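Local coordinates for protein multicopper oxidase type 1 (Nitrosomonas europaea, PDB 3G5W) that binds several copper ions and probably acts as a two-domain, laccase-like multicopper oxidase, at residues D42-N47 / Y90-E95; P175-I180 / P293-E298; P130-V135 / V187-L192. All blocks are in the same frame, centred on the assembly; numbering follows the deposited sequence.

Contact 1 lies in the first cupredoxin domain, where it pairs strands 43-50 and 87-93 of one sheet, and closes before the others begin. Contacts 3 and 2 interleave in the second domain: 130-135, then 175-180, 187-192 and 293-298. Contact 3 joins the short helix 130-133 to strand 187-194. Contact 2 holds the late loop 293-298 against the loop that leads into strand 180-182. The centres of contacts 2 and 3 are about 17 Å apart, and I180 of contact 2 packs on I188 and L190 of contact 3. Contact 1 lies about 28 Å from contact 2 and 25 Å from contact 3, centre to centre. Contacts 2 and 3 thus pack together, while contact 1 serves the first domain.

Contact 1: residues D42-N47 / Y90-E95; sequences DDVTVN and YKFKAE
V44 pairs with F92, and V46 with Y90, where two neighbouring antiparallel strands of the first cupredoxin domain run side by side. Both are hydrogen-bonded pairs. V44 N gives a bond to F92 O at 2.8 Å, and F92 N returns one to V44 O at 3.0 Å. Beyond the strand, A94 N adds a bond to D42 O.

The tight side carries V44, V46, Y90 and F92, all buried. F92 has CG between its backbone N and carbonyl carbon (chi1 56°), which places the ring beside V44. V44 CB lies over one face of this ring, 4.2 Å from its centroid, in a CH-pi contact. V44 CG1 reaches F92 CZ at 3.8 Å. The packing continues beyond the pair: F92 meets the ring of W60, and V44 rests on F5 of strand 2-15. Y90 OH is bonded to Q79 and I58, and its side chain is about 7 Å from that of H56, a ligand of the mononuclear copper with C104, H111 and M117.

The other face carries D43, T45, K91 and K93. T45 is itself buried; the openness is at the exposed lysine ends. Here long chains lie alongside their partners and bend to meet their polar atoms. K91 bends at its last torsion, bringing NZ to T45 OG1 at 3.1 Å. K93 bends twice near its end to reach D43, whose OD2 also forms a salt bridge with K2. A water bridges K93 NZ and D43 OD2. K93 NZ meets D43 OD1 at 2.9 Å, on the syn side and 19° out of the carboxylate plane.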
loop_
_atom_site.group_PDB
_atom_site.type_symbol
_atom_site.label_atom_id
_atom_site.label_comp_id
_atom_site.label_asym_id
_atom_site.label_seq_id
_atom_site.Cartn_x
_atom_site.Cartn_y
_atom_site.Cartn_z
ATOM N N ASP A 42 24.047 9.871 -21.406
ATOM C CA ASP A 42 24.804 8.861 -22.162
ATOM C C ASP A 42 23.898 8.207 -23.187
ATOM O O ASP A 42 22.703 8.021 -22.938
ATOM C CB ASP A 42 25.378 7.768 -21.257
ATOM C CG ASP A 42 26.627 8.200 -20.517
ATOM O OD1 ASP A 42 27.122 7.394 -19.698
ATOM O OD2 ASP A 42 27.108 9.329 -20.739
ATOM N N ASP A 43 24.473 7.869 -24.338
ATOM C CA ASP A 43 23.755 7.155 -25.382
ATOM C C ASP A 43 24.050 5.677 -25.241
ATOM O O ASP A 43 25.175 5.212 -25.500
ATOM C CB ASP A 43 24.141 7.679 -26.768
ATOM C CG ASP A 43 23.687 9.114 -26.993
ATOM O OD1 ASP A 43 22.627 9.517 -26.453
ATOM O OD2 ASP A 43 24.393 9.848 -27.718
ATOM N N VAL A 44 23.032 4.947 -24.800
ATOM C CA VAL A 44 23.167 3.544 -24.434
ATOM C C VAL A 44 22.676 2.655 -25.567
ATOM O O VAL A 44 21.632 2.916 -26.160
ATOM C CB VAL A 44 22.405 3.233 -23.122
ATOM C CG1 VAL A 44 22.553 1.771 -22.724
ATOM C CG2 VAL A 44 22.904 4.138 -21.989
ATOM N N THR A 45 23.464 1.626 -25.873
ATOM C CA THR A 45 23.076 0.568 -26.803
ATOM C C THR A 45 23.186 -0.777 -26.085
ATOM O O THR A 45 24.233 -1.105 -25.513
ATOM C CB THR A 45 23.984 0.563 -28.064
ATOM O OG1 THR A 45 23.847 1.805 -28.760
ATOM C CG2 THR A 45 23.612 -0.574 -29.004
ATOM N N VAL A 46 22.109 -1.558 -26.104
ATOM C CA VAL A 46 22.138 -2.878 -25.475
ATOM C C VAL A 46 21.711 -3.953 -26.467
ATOM O O VAL A 46 20.583 -3.932 -26.962
ATOM C CB VAL A 46 21.256 -2.961 -24.201
ATOM C CG1 VAL A 46 21.480 -4.294 -23.489
ATOM C CG2 VAL A 46 21.553 -1.800 -23.251
ATOM N N ASN A 47 22.628 -4.872 -26.756
ATOM C CA ASN A 47 22.346 -6.016 -27.622
ATOM C C ASN A 47 21.910 -7.196 -26.769
ATOM O O ASN A 47 22.668 -7.676 -25.923
ATOM C CB ASN A 47 23.572 -6.371 -28.481
ATOM C CG ASN A 47 24.118 -5.173 -29.233
ATOM O OD1 ASN A 47 23.439 -4.590 -30.075
ATOM N ND2 ASN A 47 25.346 -4.786 -28.912
ATOM N N TYR A 90 18.522 -2.524 -28.277
ATOM C CA TYR A 90 17.883 -1.340 -27.696
ATOM C C TYR A 90 18.829 -0.148 -27.738
ATOM O O TYR A 90 20.013 -0.284 -27.416
ATOM C CB TYR A 90 17.455 -1.622 -26.250
ATOM C CG TYR A 90 16.419 -2.719 -26.144
ATOM C CD1 TYR A 90 15.057 -2.427 -26.247
ATOM C CD2 TYR A 90 16.796 -4.038 -25.946
ATOM C CE1 TYR A 90 14.101 -3.426 -26.150
ATOM C CE2 TYR A 90 15.839 -5.054 -25.859
ATOM C CZ TYR A 90 14.499 -4.734 -25.960
ATOM O OH TYR A 90 13.552 -5.723 -25.885
ATOM N N LYS A 91 18.301 1.006 -28.146
ATOM C CA LYS A 91 19.060 2.253 -28.217
ATOM C C LYS A 91 18.279 3.384 -27.568
ATOM O O LYS A 91 17.187 3.734 -28.016
ATOM C CB LYS A 91 19.398 2.615 -29.668
ATOM C CG LYS A 91 20.582 1.849 -30.227
ATOM C CD LYS A 91 20.886 2.261 -31.660
ATOM C CE LYS A 91 22.100 1.511 -32.195
ATOM N NZ LYS A 91 23.389 2.146 -31.772
ATOM N N PHE A 92 18.837 3.950 -26.503
ATOM C CA PHE A 92 18.158 5.021 -25.789
ATOM C C PHE A 92 19.158 5.959 -25.117
ATOM O O PHE A 92 20.301 5.572 -24.845
ATOM C CB PHE A 92 17.140 4.449 -24.777
ATOM C CG PHE A 92 17.734 3.486 -23.778
ATOM C CD1 PHE A 92 18.221 3.942 -22.559
ATOM C CD2 PHE A 92 17.796 2.124 -24.057
ATOM C CE1 PHE A 92 18.772 3.061 -21.626
ATOM C CE2 PHE A 92 18.349 1.229 -23.137
ATOM C CZ PHE A 92 18.839 1.698 -21.919
ATOM N N LYS A 93 18.739 7.199 -24.895
ATOM C CA LYS A 93 19.506 8.138 -24.076
ATOM C C LYS A 93 19.173 7.864 -22.613
ATOM O O LYS A 93 18.011 7.627 -22.275
ATOM C CB LYS A 93 19.168 9.585 -24.443
ATOM C CG LYS A 93 20.074 10.639 -23.789
ATOM C CD LYS A 93 19.776 12.063 -24.267
ATOM C CE LYS A 93 20.352 12.362 -25.661
ATOM N NZ LYS A 93 21.843 12.175 -25.759
ATOM N N ALA A 94 20.186 7.881 -21.748
ATOM C CA ALA A 94 19.970 7.632 -20.325
ATOM C C ALA A 94 19.402 8.883 -19.671
ATOM O O ALA A 94 20.130 9.828 -19.367
ATOM C CB ALA A 94 21.259 7.197 -19.646
ATOM N N GLU A 95 18.082 8.890 -19.499
ATOM C CA GLU A 95 17.371 10.020 -18.909
ATOM C C GLU A 95 15.953 9.618 -18.496
ATOM O O GLU A 95 15.304 8.829 -19.189
ATOM C CB GLU A 95 17.344 11.228 -19.864
ATOM C CG GLU A 95 16.802 10.923 -21.255
ATOM C CD GLU A 95 16.686 12.151 -22.144
ATOM O OE1 GLU A 95 17.241 13.217 -21.792
ATOM O OE2 GLU A 95 16.042 12.049 -23.209
HETATM O O HOH W 1 23.136 12.541 -28.154
#

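Contact 2: residues P175-I180 / P293-E298; sequences PETQPI and PDFYYE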
loop_
_atom_site.group_PDB
_atom_site.type_symbol
_atom_site.label_atom_id
_atom_site.label_comp_id
_atom_site.label_asym_id
_atom_site.label_seq_id
_atom_site.Cartn_x
_atom_site.Cartn_y
_atom_site.Cartn_z
ATOM N N PRO A 175 18.681 -16.177 6.458
ATOM C CA PRO A 175 19.969 -15.591 6.859
ATOM C C PRO A 175 21.083 -15.582 5.806
ATOM O O PRO A 175 22.253 -15.445 6.167
ATOM C CB PRO A 175 20.379 -16.467 8.049
ATOM C CG PRO A 175 19.812 -17.819 7.717
ATOM C CD PRO A 175 18.581 -17.596 6.857
ATOM N N GLU A 176 20.735 -15.708 4.530
ATOM C CA GLU A 176 21.753 -15.722 3.473
ATOM C C GLU A 176 21.918 -14.382 2.737
ATOM O O GLU A 176 22.625 -14.286 1.727
ATOM C CB GLU A 176 21.509 -16.883 2.514
ATOM C CG GLU A 176 21.889 -18.216 3.131
ATOM C CD GLU A 176 21.469 -19.401 2.295
ATOM O OE1 GLU A 176 21.643 -19.356 1.057
ATOM O OE2 GLU A 176 20.969 -20.382 2.884
ATOM N N THR A 177 21.272 -13.346 3.269
ATOM C CA THR A 177 21.572 -11.965 2.896
ATOM C C THR A 177 22.908 -11.552 3.520
ATOM O O THR A 177 23.535 -12.349 4.216
ATOM C CB THR A 177 20.448 -11.012 3.365
ATOM O OG1 THR A 177 20.158 -11.262 4.744
ATOM C CG2 THR A 177 19.192 -11.242 2.554
ATOM N N GLN A 178 23.348 -10.317 3.275
ATOM C CA GLN A 178 24.625 -9.836 3.804
ATOM C C GLN A 178 24.444 -8.607 4.689
ATOM O O GLN A 178 23.607 -7.758 4.397
ATOM C CB GLN A 178 25.596 -9.498 2.659
ATOM C CG GLN A 178 26.010 -10.699 1.818
ATOM C CD GLN A 178 26.822 -11.712 2.595
ATOM O OE1 GLN A 178 27.642 -11.356 3.439
ATOM N NE2 GLN A 178 26.600 -12.989 2.308
ATOM N N PRO A 179 25.248 -8.495 5.762
ATOM C CA PRO A 179 25.149 -7.290 6.584
ATOM C C PRO A 179 25.632 -6.066 5.811
ATOM O O PRO A 179 26.490 -6.183 4.929
ATOM C CB PRO A 179 26.085 -7.584 7.755
ATOM C CG PRO A 179 27.092 -8.580 7.204
ATOM C CD PRO A 179 26.284 -9.430 6.260
ATOM N N ILE A 180 25.053 -4.915 6.118
ATOM C CA ILE A 180 25.520 -3.637 5.595
ATOM C C ILE A 180 26.525 -3.125 6.613
ATOM O O ILE A 180 26.166 -2.879 7.751
ATOM C CB ILE A 180 24.326 -2.675 5.393
ATOM C CG1 ILE A 180 23.462 -3.185 4.226
ATOM C CG2 ILE A 180 24.795 -1.209 5.170
ATOM C CD1 ILE A 180 22.060 -2.574 4.133
ATOM N N PRO A 293 31.399 -9.325 -0.128
ATOM C CA PRO A 293 31.328 -7.964 -0.674
ATOM C C PRO A 293 30.553 -7.908 -1.991
ATOM O O PRO A 293 30.474 -8.914 -2.707
ATOM C CB PRO A 293 32.800 -7.599 -0.917
ATOM C CG PRO A 293 33.582 -8.551 -0.065
ATOM C CD PRO A 293 32.789 -9.823 -0.115
ATOM N N ASP A 294 29.968 -6.741 -2.272
ATOM C CA ASP A 294 29.224 -6.456 -3.507
ATOM C C ASP A 294 27.839 -7.125 -3.634
ATOM O O ASP A 294 27.275 -7.170 -4.734
ATOM C CB ASP A 294 30.082 -6.761 -4.748
ATOM C CG ASP A 294 29.871 -5.755 -5.873
ATOM O OD1 ASP A 294 29.398 -4.632 -5.603
ATOM O OD2 ASP A 294 30.202 -6.085 -7.030
ATOM N N PHE A 295 27.289 -7.622 -2.523
ATOM C CA PHE A 295 25.952 -8.224 -2.527
ATOM C C PHE A 295 24.834 -7.190 -2.768
ATOM O O PHE A 295 23.710 -7.548 -3.156
ATOM C CB PHE A 295 25.695 -9.011 -1.233
ATOM C CG PHE A 295 24.314 -9.611 -1.164
ATOM C CD1 PHE A 295 23.309 -8.999 -0.405
ATOM C CD2 PHE A 295 24.004 -10.758 -1.888
ATOM C CE1 PHE A 295 22.025 -9.529 -0.355
ATOM C CE2 PHE A 295 22.721 -11.298 -1.849
ATOM C CZ PHE A 295 21.724 -10.678 -1.081
ATOM N N TYR A 296 25.145 -5.915 -2.533
ATOM C CA TYR A 296 24.217 -4.821 -2.850
ATOM C C TYR A 296 24.796 -3.952 -3.964
ATOM O O TYR A 296 24.386 -2.805 -4.150
ATOM C CB TYR A 296 23.895 -3.985 -1.593
ATOM C CG TYR A 296 23.362 -4.824 -0.456
ATOM C CD1 TYR A 296 22.030 -5.238 -0.439
ATOM C CD2 TYR A 296 24.189 -5.221 0.594
ATOM C CE1 TYR A 296 21.532 -6.029 0.587
ATOM C CE2 TYR A 296 23.701 -6.016 1.627
ATOM C CZ TYR A 296 22.369 -6.412 1.613
ATOM O OH TYR A 296 21.867 -7.193 2.616
ATOM N N TYR A 297 25.741 -4.520 -4.717
ATOM C CA TYR A 297 26.468 -3.799 -5.763
ATOM C C TYR A 297 27.219 -2.590 -5.202
ATOM O O TYR A 297 27.556 -1.672 -5.945
ATOM C CB TYR A 297 25.532 -3.343 -6.897
ATOM C CG TYR A 297 25.254 -4.377 -7.965
ATOM C CD1 TYR A 297 26.300 -5.032 -8.627
ATOM C CD2 TYR A 297 23.953 -4.679 -8.336
ATOM C CE1 TYR A 297 26.043 -5.975 -9.628
ATOM C CE2 TYR A 297 23.679 -5.622 -9.337
ATOM C CZ TYR A 297 24.732 -6.264 -9.975
ATOM O OH TYR A 297 24.473 -7.197 -10.956
ATOM N N GLU A 298 27.492 -2.601 -3.897
ATOM C CA GLU A 298 28.118 -1.452 -3.244
ATOM C C GLU A 298 29.578 -1.253 -3.671
ATOM O O GLU A 298 30.084 -0.129 -3.636
ATOM C CB GLU A 298 27.978 -1.535 -1.712
ATOM C CG GLU A 298 28.965 -2.456 -1.007
ATOM C CD GLU A 298 28.552 -3.931 -0.993
ATOM O OE1 GLU A 298 29.308 -4.731 -0.404
ATOM O OE2 GLU A 298 27.490 -4.294 -1.555
#
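Y296 and F295 of the late loop 293-298 close on Q178, in the loop leading into strand 180-182 of the second cupredoxin domain, away from the copper sites. Y296 OH gives a hydrogen bond to Q178 O at 2.6 Å. The hydroxyl lies in the plane of the Q178 carbonyl, on a lone pair of O, and that oxygen sits at the edge of the tyrosine ring. I180 crosses this ring at about a right angle, with CG1 3.9 Å from Y296 CE2. F295 CB touches Q178 CG at 3.5 Å, and F295 CD1 lies 3.4 Å above the plane of the Y296 ring, toward its rim. Q178 has CG anti to its carbonyl carbon (chi1 -65°) and bends again at chi2, which carries its amide past the F295 ring.

Behind them the backbone makes a type I turn from D294 to Y297. The carboxylate of buried E298 braces this turn, accepting D294 N on OE1 at 2.8 Å and Y296 N on OE2 at 3.0 Å. These two amides would probably stabilise its charge. Q178 OE1 accepts V292 N, and T177 OG1 is bonded to M269 O.

An alanine in place of Y296 would probably open a gap beside I180 and leave Q178 O with one hydroxyl fewer. T270 OG1 also bonds that oxygen. The link between the loops is thus neutral, with two hydroxyls gripping one buried carbonyl.

Contact 3: residues P130-V135 / V187-L192; sequences PIEKTV and VIRLRL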
loop_
_atom_site.group_PDB
_atom_site.type_symbol
_atom_site.label_atom_id
_atom_site.label_comp_id
_atom_site.label_asym_id
_atom_site.label_seq_id
_atom_site.Cartn_x
_atom_site.Cartn_y
_atom_site.Cartn_z
ATOM N N PRO A 130 22.965 18.601 -3.217
ATOM C CA PRO A 130 23.815 18.589 -2.014
ATOM C C PRO A 130 23.656 17.337 -1.135
ATOM O O PRO A 130 24.661 16.788 -0.678
ATOM C CB PRO A 130 23.380 19.852 -1.270
ATOM C CG PRO A 130 22.959 20.781 -2.357
ATOM C CD PRO A 130 22.258 19.890 -3.362
ATOM N N ILE A 131 22.425 16.880 -0.911
ATOM C CA ILE A 131 22.206 15.662 -0.118
ATOM C C ILE A 131 22.918 14.425 -0.711
ATOM O O ILE A 131 23.512 13.636 0.028
ATOM C CB ILE A 131 20.696 15.398 0.181
ATOM C CG1 ILE A 131 20.554 14.385 1.332
ATOM C CG2 ILE A 131 19.932 14.988 -1.099
ATOM C CD1 ILE A 131 19.166 14.278 1.919
ATOM N N GLU A 132 22.890 14.286 -2.038
ATOM C CA GLU A 132 23.581 13.182 -2.719
ATOM C C GLU A 132 25.096 13.209 -2.506
ATOM O O GLU A 132 25.743 12.161 -2.438
ATOM C CB GLU A 132 23.278 13.189 -4.220
ATOM C CG GLU A 132 21.796 13.183 -4.581
ATOM C CD GLU A 132 21.568 13.082 -6.089
ATOM O OE1 GLU A 132 21.223 14.114 -6.717
ATOM O OE2 GLU A 132 21.759 11.971 -6.647
ATOM N N LYS A 133 25.662 14.409 -2.401
ATOM C CA LYS A 133 27.108 14.563 -2.219
ATOM C C LYS A 133 27.580 14.155 -0.818
ATOM O O LYS A 133 28.760 13.835 -0.629
ATOM C CB LYS A 133 27.551 15.993 -2.562
ATOM C CG LYS A 133 27.269 16.379 -4.006
ATOM C CD LYS A 133 27.593 17.841 -4.266
ATOM C CE LYS A 133 28.876 17.993 -5.059
ATOM N NZ LYS A 133 28.621 17.881 -6.535
ATOM N N THR A 134 26.663 14.143 0.150
ATOM C CA THR A 134 26.983 13.696 1.513
ATOM C C THR A 134 27.119 12.168 1.634
ATOM O O THR A 134 27.701 11.663 2.596
ATOM C CB THR A 134 25.938 14.185 2.553
ATOM O OG1 THR A 134 24.698 13.480 2.378
ATOM C CG2 THR A 134 25.691 15.685 2.423
ATOM N N VAL A 135 26.579 11.444 0.657
ATOM C CA VAL A 135 26.549 9.980 0.684
ATOM C C VAL A 135 27.956 9.399 0.570
ATOM O O VAL A 135 28.712 9.757 -0.343
ATOM C CB VAL A 135 25.673 9.417 -0.462
ATOM C CG1 VAL A 135 25.770 7.888 -0.528
ATOM C CG2 VAL A 135 24.221 9.863 -0.291
ATOM N N VAL A 187 27.359 7.989 5.637
ATOM C CA VAL A 187 26.015 8.343 5.209
ATOM C C VAL A 187 25.689 7.374 4.093
ATOM O O VAL A 187 26.367 7.358 3.064
ATOM C CB VAL A 187 25.937 9.795 4.686
ATOM C CG1 VAL A 187 24.556 10.082 4.065
ATOM C CG2 VAL A 187 26.251 10.784 5.806
ATOM N N ILE A 188 24.681 6.536 4.303
ATOM C CA ILE A 188 24.355 5.528 3.293
ATOM C C ILE A 188 23.079 5.864 2.530
ATOM O O ILE A 188 22.159 6.491 3.057
ATOM C CB ILE A 188 24.338 4.069 3.850
ATOM C CG1 ILE A 188 23.141 3.827 4.780
ATOM C CG2 ILE A 188 25.676 3.736 4.541
ATOM C CD1 ILE A 188 23.080 2.415 5.375
ATOM N N ARG A 189 23.061 5.448 1.273
ATOM C CA ARG A 189 21.915 5.605 0.408
ATOM C C ARG A 189 21.436 4.202 0.074
ATOM O O ARG A 189 22.166 3.435 -0.545
ATOM C CB ARG A 189 22.342 6.350 -0.848
ATOM C CG ARG A 189 21.243 6.625 -1.859
ATOM C CD ARG A 189 21.817 7.442 -3.017
ATOM N NE ARG A 189 20.792 7.789 -3.997
ATOM C CZ ARG A 189 20.874 8.813 -4.846
ATOM N NH1 ARG A 189 19.882 9.050 -5.696
ATOM N NH2 ARG A 189 21.938 9.612 -4.840
ATOM N N LEU A 190 20.234 3.858 0.531
ATOM C CA LEU A 190 19.606 2.598 0.165
ATOM C C LEU A 190 18.639 2.818 -0.991
ATOM O O LEU A 190 17.632 3.522 -0.857
ATOM C CB LEU A 190 18.866 1.973 1.351
ATOM C CG LEU A 190 19.569 1.857 2.708
ATOM C CD1 LEU A 190 18.592 1.292 3.742
ATOM C CD2 LEU A 190 20.835 1.011 2.624
ATOM N N ARG A 191 18.952 2.212 -2.127
ATOM C CA ARG A 191 18.101 2.327 -3.305
ATOM C C ARG A 191 17.153 1.124 -3.324
ATOM O O ARG A 191 17.540 0.019 -3.716
ATOM C CB ARG A 191 18.958 2.415 -4.572
ATOM C CG ARG A 191 19.968 3.581 -4.565
ATOM C CD ARG A 191 20.822 3.580 -5.831
ATOM N NE ARG A 191 21.796 4.678 -5.873
ATOM C CZ ARG A 191 21.714 5.736 -6.675
ATOM N NH1 ARG A 191 20.690 5.881 -7.512
ATOM N NH2 ARG A 191 22.672 6.661 -6.645
ATOM N N LEU A 192 15.924 1.337 -2.851
ATOM C CA LEU A 192 14.944 0.262 -2.729
ATOM C C LEU A 192 14.157 0.157 -4.024
ATOM O O LEU A 192 13.630 1.153 -4.513
ATOM C CB LEU A 192 13.978 0.528 -1.558
ATOM C CG LEU A 192 14.554 0.867 -0.174
ATOM C CD1 LEU A 192 13.422 1.109 0.825
ATOM C CD2 LEU A 192 15.505 -0.220 0.325
HETATM O O HOH W 2 20.143 10.551 -8.306
HETATM O O HOH W 3 24.365 9.570 -3.669
#
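V135 and V187 lie with their CA atoms 4.8 Å apart, where the chain leaving the weakly bonded helix 130-133 passes the start of strand 187-194 in the second cupredoxin domain. V135 CA also makes a CA-H...O contact with V187 O. V187 packs on the T134 carbonyl, one residue before V135, with V187 CB 3.3 Å from T134 O. V135 CG1 touches R189 CB at 3.8 Å.

R189 reaches across from the strand to E132, CG anti to the backbone N (chi1 -179°) and extended from CG to NE. Its NH2 gives a nearly straight bond, 170° at the hydrogen, to E132 OE2 at 3.0 Å. This salt bridge uses the anti lone pair of OE2 and lies in the guanidinium plane. One water joins E132 OE2 to R189 NH1, another E132 O to R189 NH2. R191 NH2 sits 3.3 Å above the centre of the R189 guanidinium. Salt bridges from D237 to R189 and from D138 to R191 probably offset the like charges. E132 OE1 accepts L129 N.

Strand 137-146, after the helix, runs parallel to strand 187-194, and strand 235-241 lies on its far edge. F213 of strand 209-214 makes a cation-pi contact with R189 and touches E132.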